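Local coordinates for protein endo-beta-1,4-glucanase (Cryptopygus antarcticus, PDB 5H4U) that hydrolyses internal beta-1,4-glucosidic linkages in carboxymethylcellulose, lichenan and barley beta-glucan, releasing mainly cellobiose, cellotriose and cellotetraose from carboxymethylcellulose, at residues Trp28-Lys32 against Ser71-Asn75; Gly86-Ala92 against Met121-Asn127; Gly143-Phe149 against Gln165-Ile170. All coordinates share one frame; numbering follows the deposited sequence.

Contact 1 (Trp28-Lys32 against Ser71-Asn75); sequences WDCCK and SYVCN
The indole of Trp28 meets the CG1 branch of Val73 where two parts of the long, disulfide-rich loop between strands 19-27 and 80-82 pack together on the double-psi beta-barrel, the fold of family 45 glycosidases. CZ2 of Trp28 lies 3.8 Å from CG1 of Val73, the methyl coming obliquely to the NE1-CE2-CZ2 side of the indole. Val73 carries CG1 between its backbone N and carbonyl carbon (chi1 58°), and this branch also settles on Cys30, with Val73 CG1 3.6 Å from Cys30 CA. Next to it the backbones are joined by one weak but nearly straight bond (167°), from Val73 N to Cys30 O at 3.3 Å. Cys30 O also faces the edge of the Tyr72 ring, 3.5 Å from Tyr72 CD1, while the Tyr72 hydroxyl is hydrogen-bonded to Ser154 of helix 152-156. The turn that presents Cys30 O is an Asx turn, in which Cys31 N donates to OD1 of Asp29, the probable nucleophile, from above the carboxylate plane. Disulfides from Cys30, Cys31 and Cys74 to Cys152, Cys66 and Cys50 tie both segments down. At the far end the Lys32 chain runs past Ser71, its CD 3.7 Å from Ser71 OG, then bends at its last torsion. Lys32 NZ binds the carbonyls of Ser60 and Ser36, and it donates to a water at 2.7 Å that also accepts from Ser71 OG at 2.8 Å.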
loop_
_atom_site.group_PDB
_atom_site.type_symbol
_atom_site.label_atom_id
_atom_site.label_comp_id
_atom_site.label_asym_id
_atom_site.label_seq_id
_atom_site.Cartn_x
_atom_site.Cartn_y
_atom_site.Cartn_z
ATOM N N TRP A 28 -4.697 5.193 2.418
ATOM C CA TRP A 28 -5.375 3.948 2.757
ATOM C C TRP A 28 -6.863 4.182 2.493
ATOM O O TRP A 28 -7.590 4.672 3.358
ATOM C CB TRP A 28 -5.138 3.518 4.184
ATOM C CG TRP A 28 -5.623 2.148 4.457
ATOM C CD1 TRP A 28 -6.911 1.759 4.713
ATOM C CD2 TRP A 28 -4.825 0.972 4.521
ATOM N NE1 TRP A 28 -6.963 0.401 4.930
ATOM C CE2 TRP A 28 -5.694 -0.107 4.818
ATOM C CE3 TRP A 28 -3.461 0.721 4.355
ATOM C CZ2 TRP A 28 -5.238 -1.414 4.944
ATOM C CZ3 TRP A 28 -3.009 -0.575 4.480
ATOM C CH2 TRP A 28 -3.895 -1.628 4.779
ATOM N N ASP A 29 -7.287 3.835 1.294
ATOM C CA ASP A 29 -8.666 3.987 0.894
ATOM C C ASP A 29 -9.448 2.690 1.031
ATOM O O ASP A 29 -10.626 2.661 0.683
ATOM C CB ASP A 29 -8.737 4.520 -0.544
ATOM C CG ASP A 29 -8.147 3.564 -1.562
ATOM O OD1 ASP A 29 -7.745 2.434 -1.188
ATOM O OD2 ASP A 29 -8.047 3.971 -2.746
ATOM N N CYS A 30 -8.818 1.616 1.501
ATOM C CA CYS A 30 -9.469 0.341 1.748
ATOM C C CYS A 30 -9.883 -0.400 0.482
ATOM O O CYS A 30 -10.493 -1.474 0.590
ATOM C CB CYS A 30 -10.721 0.504 2.627
ATOM S SG CYS A 30 -10.451 1.113 4.304
ATOM N N CYS A 31 -9.599 0.124 -0.713
ATOM C CA CYS A 31 -10.192 -0.449 -1.914
ATOM C C CYS A 31 -9.451 -1.706 -2.356
ATOM O O CYS A 31 -8.269 -1.898 -2.060
ATOM C CB CYS A 31 -10.144 0.532 -3.065
ATOM S SG CYS A 31 -10.914 2.071 -2.728
ATOM N N LYS A 32 -10.135 -2.526 -3.139
ATOM C CA LYS A 32 -9.460 -3.680 -3.704
ATOM C C LYS A 32 -8.394 -3.184 -4.674
ATOM O O LYS A 32 -8.710 -2.425 -5.596
ATOM C CB LYS A 32 -10.463 -4.593 -4.406
ATOM C CG LYS A 32 -9.837 -5.651 -5.280
ATOM C CD LYS A 32 -10.859 -6.366 -6.162
ATOM C CE LYS A 32 -10.167 -7.181 -7.267
ATOM N NZ LYS A 32 -10.170 -8.665 -7.112
ATOM N N SER A 71 -15.387 -6.682 -1.861
ATOM C CA SER A 71 -13.995 -7.076 -1.677
ATOM C C SER A 71 -13.135 -5.895 -1.233
ATOM O O SER A 71 -13.230 -4.804 -1.797
ATOM C CB SER A 71 -13.455 -7.653 -2.979
ATOM O OG SER A 71 -12.059 -7.738 -2.948
ATOM N N TYR A 72 -12.262 -6.119 -0.249
ATOM C CA TYR A 72 -11.453 -5.045 0.339
ATOM C C TYR A 72 -9.989 -5.453 0.430
ATOM O O TYR A 72 -9.626 -6.603 0.162
ATOM C CB TYR A 72 -11.979 -4.654 1.727
ATOM C CG TYR A 72 -13.386 -4.113 1.665
ATOM C CD1 TYR A 72 -13.612 -2.755 1.489
ATOM C CD2 TYR A 72 -14.475 -4.950 1.718
ATOM C CE1 TYR A 72 -14.874 -2.252 1.403
ATOM C CE2 TYR A 72 -15.739 -4.460 1.631
ATOM C CZ TYR A 72 -15.939 -3.106 1.482
ATOM O OH TYR A 72 -17.212 -2.605 1.391
ATOM N N VAL A 73 -9.137 -4.485 0.783
ATOM C CA VAL A 73 -7.738 -4.799 1.070
ATOM C C VAL A 73 -7.640 -5.530 2.406
ATOM O O VAL A 73 -8.399 -5.263 3.347
ATOM C CB VAL A 73 -6.861 -3.530 1.054
ATOM C CG1 VAL A 73 -7.360 -2.521 2.044
ATOM C CG2 VAL A 73 -5.387 -3.891 1.343
ATOM N N CYS A 74 -6.675 -6.443 2.503
ATOM C CA CYS A 74 -6.563 -7.305 3.674
ATOM C C CYS A 74 -5.802 -6.615 4.806
ATOM O O CYS A 74 -4.846 -5.863 4.569
ATOM C CB CYS A 74 -5.869 -8.612 3.287
ATOM S SG CYS A 74 -6.769 -9.697 2.078
ATOM N N ASN A 75 -6.223 -6.895 6.050
ATOM C CA ASN A 75 -5.544 -6.349 7.224
ATOM C C ASN A 75 -4.070 -6.698 7.150
ATOM O O ASN A 75 -3.207 -5.941 7.611
ATOM C CB ASN A 75 -6.159 -6.921 8.501
ATOM C CG ASN A 75 -7.579 -6.432 8.753
ATOM O OD1 ASN A 75 -7.908 -5.300 8.448
ATOM N ND2 ASN A 75 -8.423 -7.295 9.319
HETATM O O HOH W 1 -11.775 -9.428 -5.111
#

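Contact 2 (Gly86-Ala92 against Met121-Asn127); sequences GYGFAAA and MIVQVTN
Gly86-Ala92 and Met121-Asn127 pair as parallel strands of the double-psi beta-barrel. The face carrying Met121, Val123, Ala90 and Val125 is buried throughout, while the other is partly exposed at the end with Tyr87 and Ile122. On the buried face the extended chain of Met121 brings its CE methyl onto the Tyr87-Gly88 peptide, 3.6 Å from Tyr87 O, where the absence of a side chain on Gly88 admits it. Ala90 CB rests 4.1 Å from Val123 CG2. At the more open end of the other face Tyr87 and Ile122 lie side by side, pointing the same way, with Ile122 CD1 3.7 Å from Tyr87 CE1. Burial returns at Phe89, covered by helix 211-217. Gln124 OE1 comes up to the ring edge in its plane, 3.4 Å from Phe89 CE1, and the amide is turned 39° against the ring. OE1 accepts from Ser217 OG and NE2 donates to Cys219 O, which together fix the rotation of the amide. A beta bulge then shifts the register: Ala90 pairs with Val125, but Ala91 with Asn127. Thr126 is the extra residue, its N bonded to Ala90 O at 2.9 Å. Beyond the bulge Ala92 N donates to Asn127 O at 3.0 Å.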
loop_
_atom_site.group_PDB
_atom_site.type_symbol
_atom_site.label_atom_id
_atom_site.label_comp_id
_atom_site.label_asym_id
_atom_site.label_seq_id
_atom_site.Cartn_x
_atom_site.Cartn_y
_atom_site.Cartn_z
ATOM N N GLY A 86 11.895 -1.377 6.995
ATOM C CA GLY A 86 10.479 -1.274 6.763
ATOM C C GLY A 86 10.015 -2.209 5.662
ATOM O O GLY A 86 10.774 -2.592 4.766
ATOM N N TYR A 87 8.744 -2.597 5.757
ATOM C CA TYR A 87 8.113 -3.477 4.786
ATOM C C TYR A 87 6.682 -3.025 4.582
ATOM O O TYR A 87 6.041 -2.536 5.509
ATOM C CB TYR A 87 8.156 -4.946 5.221
ATOM C CG TYR A 87 9.525 -5.524 5.060
ATOM C CD1 TYR A 87 9.918 -6.086 3.865
ATOM C CD2 TYR A 87 10.452 -5.476 6.102
ATOM C CE1 TYR A 87 11.183 -6.599 3.707
ATOM C CE2 TYR A 87 11.728 -5.985 5.953
ATOM C CZ TYR A 87 12.083 -6.546 4.751
ATOM O OH TYR A 87 13.351 -7.053 4.585
ATOM N N GLY A 88 6.191 -3.142 3.360
ATOM C CA GLY A 88 4.812 -2.770 3.146
ATOM C C GLY A 88 4.385 -2.985 1.717
ATOM O O GLY A 88 5.056 -3.651 0.925
ATOM N N PHE A 89 3.240 -2.411 1.416
ATOM C CA PHE A 89 2.649 -2.483 0.099
ATOM C C PHE A 89 2.391 -1.063 -0.391
ATOM O O PHE A 89 2.289 -0.118 0.396
ATOM C CB PHE A 89 1.393 -3.366 0.163
ATOM C CG PHE A 89 1.680 -4.740 0.719
ATOM C CD1 PHE A 89 1.989 -5.795 -0.128
ATOM C CD2 PHE A 89 1.716 -4.960 2.090
ATOM C CE1 PHE A 89 2.294 -7.047 0.375
ATOM C CE2 PHE A 89 2.024 -6.214 2.604
ATOM C CZ PHE A 89 2.309 -7.258 1.751
ATOM N N ALA A 90 2.341 -0.906 -1.706
ATOM C CA ALA A 90 2.252 0.435 -2.251
ATOM C C ALA A 90 1.566 0.425 -3.609
ATOM O O ALA A 90 1.504 -0.592 -4.306
ATOM C CB ALA A 90 3.631 1.076 -2.373
ATOM N N ALA A 91 1.024 1.582 -3.949
ATOM C CA ALA A 91 0.680 1.910 -5.312
ATOM C C ALA A 91 1.893 2.546 -5.970
ATOM O O ALA A 91 2.720 3.173 -5.309
ATOM C CB ALA A 91 -0.504 2.867 -5.367
ATOM N N ALA A 92 2.045 2.323 -7.261
ATOM C CA ALA A 92 3.175 2.932 -7.934
ATOM C C ALA A 92 2.761 3.392 -9.315
ATOM O O ALA A 92 1.820 2.879 -9.924
ATOM C CB ALA A 92 4.380 1.993 -8.025
ATOM N N MET A 121 13.047 0.991 3.180
ATOM C CA MET A 121 11.767 0.308 3.194
ATOM C C MET A 121 11.611 -0.507 1.921
ATOM O O MET A 121 11.935 -0.040 0.824
ATOM C CB MET A 121 10.612 1.280 3.320
ATOM C CG MET A 121 9.289 0.581 3.434
ATOM S SD MET A 121 7.907 1.728 3.422
ATOM C CE MET A 121 6.568 0.608 3.867
ATOM N N ILE A 122 11.067 -1.706 2.062
ATOM C CA ILE A 122 10.847 -2.600 0.941
ATOM C C ILE A 122 9.345 -2.765 0.792
ATOM O O ILE A 122 8.647 -3.134 1.752
ATOM C CB ILE A 122 11.553 -3.944 1.154
ATOM C CG1 ILE A 122 13.023 -3.694 1.476
ATOM C CG2 ILE A 122 11.447 -4.800 -0.079
ATOM C CD1 ILE A 122 13.811 -4.935 1.745
ATOM N N VAL A 123 8.835 -2.423 -0.389
ATOM C CA VAL A 123 7.403 -2.497 -0.646
ATOM C C VAL A 123 7.160 -3.446 -1.805
ATOM O O VAL A 123 7.993 -3.599 -2.709
ATOM C CB VAL A 123 6.769 -1.107 -0.920
ATOM C CG1 VAL A 123 6.954 -0.211 0.280
ATOM C CG2 VAL A 123 7.371 -0.468 -2.143
ATOM N N GLN A 124 6.008 -4.101 -1.758
ATOM C CA GLN A 124 5.449 -4.767 -2.915
ATOM C C GLN A 124 4.334 -3.906 -3.491
ATOM O O GLN A 124 3.462 -3.421 -2.756
ATOM C CB GLN A 124 4.915 -6.150 -2.578
ATOM C CG GLN A 124 4.495 -6.895 -3.846
ATOM C CD GLN A 124 3.887 -8.237 -3.572
ATOM O OE1 GLN A 124 3.400 -8.494 -2.477
ATOM N NE2 GLN A 124 3.881 -9.100 -4.581
ATOM N N VAL A 125 4.378 -3.718 -4.806
ATOM C CA VAL A 125 3.401 -2.900 -5.498
ATOM C C VAL A 125 2.162 -3.759 -5.728
ATOM O O VAL A 125 2.247 -4.856 -6.295
ATOM C CB VAL A 125 3.982 -2.373 -6.815
ATOM C CG1 VAL A 125 2.911 -1.675 -7.654
ATOM C CG2 VAL A 125 5.181 -1.478 -6.547
ATOM N N THR A 126 1.013 -3.291 -5.232
ATOM C CA THR A 126 -0.247 -3.992 -5.434
ATOM C C THR A 126 -1.279 -3.154 -6.193
ATOM O O THR A 126 -2.387 -3.641 -6.470
ATOM C CB THR A 126 -0.822 -4.454 -4.090
ATOM O OG1 THR A 126 -1.199 -3.324 -3.298
ATOM C CG2 THR A 126 0.245 -5.223 -3.348
ATOM N N ASN A 127 -0.945 -1.919 -6.559
ATOM C CA ASN A 127 -1.944 -1.029 -7.118
ATOM C C ASN A 127 -1.260 -0.010 -8.000
ATOM O O ASN A 127 -0.092 0.322 -7.803
ATOM C CB ASN A 127 -2.723 -0.303 -6.017
ATOM C CG ASN A 127 -3.886 0.464 -6.560
ATOM O OD1 ASN A 127 -4.802 -0.115 -7.149
ATOM N ND2 ASN A 127 -3.841 1.776 -6.422
#

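Contact 3 (Gly143-Phe149 against Gln165-Ile170); sequences GGGVGIF and QRYGGI
Arg166 reaches across Gly147 and Ile148 and binds both of their carbonyls. Its NE donates to Gly147 O at 2.6 Å, and NH1 adds a weak bond to the same oxygen. NH1 also donates to Ile148 O at 3.0 Å; that oxygen lies near the guanidinium plane, although the nitrogen stands well above the carbonyl plane of Ile148. A bend at the second torsion (chi2 139°) carries the Arg166 chain along the neighbouring loop to these acceptors. A leucine here would probably leave the Gly147 and Ile148 carbonyls without these donors and let the 143-149 loop shift more easily. Backbone bonds hold the loops on both sides of Gly145: Gly147 N donates to Arg166 O at 2.8 Å, and Ile170 N to Gly143 O at 2.9 Å. A water lies between Val146 N, from which it accepts, and Gln165 O, to which it probably donates. These two irregular loops sit on the double-psi beta-barrel of family 45, the first following strand 135-140. Both are rich in glycine, and the backbones come close: Gly145 CA lies 3.7 Å from Gly169 CA. A side chain on Gly169 would run into Gly143 O and the Gly144-Gly145 peptide, and one on Gly145 into Gly168 N; the phi and psi of Gly143, Gly145, Gly147 and Gly168 would also press a side chain on the preceding carbonyl. Van der Waals packing completes the contact: Val146 CG2 lies over one face of the guanidinium, offset toward its rim, and the two side chains cross at about a right angle. Tyr167 lays its ring against Gly147 in an off-centre CH-pi contact, Gly147 CA 4.1 Å from the centroid of the Tyr167 ring. Ile148 CG1 is 3.7 Å from Tyr167 OH.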
loop_
_atom_site.group_PDB
_atom_site.type_symbol
_atom_site.label_atom_id
_atom_site.label_comp_id
_atom_site.label_asym_id
_atom_site.label_seq_id
_atom_site.Cartn_x
_atom_site.Cartn_y
_atom_site.Cartn_z
ATOM N N GLY A 143 -4.791 5.196 7.970
ATOM C CA GLY A 143 -4.889 6.489 8.584
ATOM C C GLY A 143 -4.195 7.592 7.826
ATOM O O GLY A 143 -4.274 8.745 8.255
ATOM N N GLY A 144 -3.457 7.265 6.757
ATOM C CA GLY A 144 -2.782 8.280 5.978
ATOM C C GLY A 144 -3.619 9.020 4.960
ATOM O O GLY A 144 -3.054 9.808 4.197
ATOM N N GLY A 145 -4.932 8.847 4.945
ATOM C CA GLY A 145 -5.793 9.513 3.972
ATOM C C GLY A 145 -6.324 8.582 2.892
ATOM O O GLY A 145 -5.623 7.679 2.419
ATOM N N VAL A 146 -7.572 8.808 2.483
ATOM C CA VAL A 146 -8.178 7.964 1.449
ATOM C C VAL A 146 -7.832 8.445 0.053
ATOM O O VAL A 146 -7.683 7.647 -0.873
ATOM C CB VAL A 146 -9.701 7.894 1.650
ATOM C CG1 VAL A 146 -10.037 7.055 2.855
ATOM C CG2 VAL A 146 -10.264 9.286 1.806
ATOM N N GLY A 147 -7.730 9.739 -0.165
ATOM C CA GLY A 147 -7.370 10.176 -1.491
ATOM C C GLY A 147 -8.581 10.242 -2.404
ATOM O O GLY A 147 -9.716 10.429 -1.968
ATOM N N ILE A 148 -8.327 10.026 -3.695
ATOM C CA ILE A 148 -9.381 10.082 -4.705
ATOM C C ILE A 148 -10.532 9.143 -4.348
ATOM O O ILE A 148 -11.706 9.523 -4.431
ATOM C CB ILE A 148 -8.784 9.782 -6.095
ATOM C CG1 ILE A 148 -7.990 10.992 -6.588
ATOM C CG2 ILE A 148 -9.857 9.406 -7.111
ATOM C CD1 ILE A 148 -7.119 10.690 -7.770
ATOM N N PHE A 149 -10.223 7.925 -3.918
ATOM C CA PHE A 149 -11.227 6.920 -3.603
ATOM C C PHE A 149 -11.365 6.738 -2.091
ATOM O O PHE A 149 -10.551 7.220 -1.308
ATOM C CB PHE A 149 -10.886 5.575 -4.265
ATOM C CG PHE A 149 -10.615 5.667 -5.749
ATOM C CD1 PHE A 149 -11.650 5.587 -6.667
ATOM C CD2 PHE A 149 -9.325 5.812 -6.221
ATOM C CE1 PHE A 149 -11.391 5.658 -8.034
ATOM C CE2 PHE A 149 -9.070 5.893 -7.573
ATOM C CZ PHE A 149 -10.096 5.823 -8.481
ATOM N N GLN A 165 -8.010 13.979 7.401
ATOM C CA GLN A 165 -8.097 14.654 6.115
ATOM C C GLN A 165 -8.224 13.651 4.990
ATOM O O GLN A 165 -7.565 12.606 4.993
ATOM C CB GLN A 165 -6.837 15.475 5.876
ATOM C CG GLN A 165 -6.499 16.414 6.991
ATOM C CD GLN A 165 -7.267 17.707 6.943
ATOM O OE1 GLN A 165 -8.379 17.777 6.397
ATOM N NE2 GLN A 165 -6.665 18.763 7.510
ATOM N N ARG A 166 -8.991 14.015 3.967
ATOM C CA ARG A 166 -9.049 13.139 2.811
ATOM C C ARG A 166 -7.662 12.922 2.238
ATOM O O ARG A 166 -7.373 11.850 1.706
ATOM C CB ARG A 166 -9.981 13.738 1.775
ATOM C CG ARG A 166 -10.018 12.993 0.502
ATOM C CD ARG A 166 -11.418 12.945 0.060
ATOM N NE ARG A 166 -11.636 11.848 -0.869
ATOM C CZ ARG A 166 -12.718 11.084 -0.869
ATOM N NH1 ARG A 166 -12.822 10.117 -1.765
ATOM N NH2 ARG A 166 -13.672 11.263 0.045
ATOM N N TYR A 167 -6.773 13.899 2.402
ATOM C CA TYR A 167 -5.396 13.822 1.926
ATOM C C TYR A 167 -4.412 14.022 3.071
ATOM O O TYR A 167 -4.212 15.147 3.532
ATOM C CB TYR A 167 -5.165 14.863 0.846
ATOM C CG TYR A 167 -5.880 14.530 -0.427
ATOM C CD1 TYR A 167 -5.298 13.698 -1.360
ATOM C CD2 TYR A 167 -7.136 15.048 -0.690
ATOM C CE1 TYR A 167 -5.939 13.391 -2.528
ATOM C CE2 TYR A 167 -7.791 14.752 -1.855
ATOM C CZ TYR A 167 -7.190 13.919 -2.778
ATOM O OH TYR A 167 -7.844 13.628 -3.950
ATOM N N GLY A 168 -3.727 12.951 3.471
ATOM C CA GLY A 168 -2.811 12.982 4.587
ATOM C C GLY A 168 -3.352 12.301 5.826
ATOM O O GLY A 168 -2.570 11.895 6.695
ATOM N N GLY A 169 -4.676 12.224 5.949
ATOM C CA GLY A 169 -5.284 11.462 7.027
ATOM C C GLY A 169 -5.142 12.166 8.360
ATOM O O GLY A 169 -5.227 13.399 8.453
ATOM N N ILE A 170 -4.835 11.375 9.397
ATOM C CA ILE A 170 -4.857 11.880 10.754
ATOM C C ILE A 170 -3.546 12.599 11.040
ATOM O O ILE A 170 -2.553 12.424 10.344
ATOM C CB ILE A 170 -5.088 10.728 11.752
ATOM C CG1 ILE A 170 -3.877 9.808 11.776
ATOM C CG2 ILE A 170 -6.283 9.900 11.346
ATOM C CD1 ILE A 170 -3.985 8.685 12.757
HETATM O O HOH W 2 -9.205 10.281 4.714
#

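Overall arrangement
All three contacts come close to the probable catalytic pair, Asp29 and Asp138. Contact 1 contains Asp29, the presumed nucleophile, and touches contact 3: Trp28 N lies 2.7 Å from Gly145 O, a probable hydrogen bond, and Asp29 CB packs on the backbone oxygens of Val146 and Phe149. The Phe149 side chain comes within about 4 Å of that of Asp29. Contact 2 approaches from the barrel, its Ala91 side chain about 4 Å from that of Asp138, the presumed proton donor, and its Asn127 side chain about 6 Å from that of Asp29. Centres of contacts 2 and 3 are about 17 Å apart, and each is about 14 Å from the centre of contact 1.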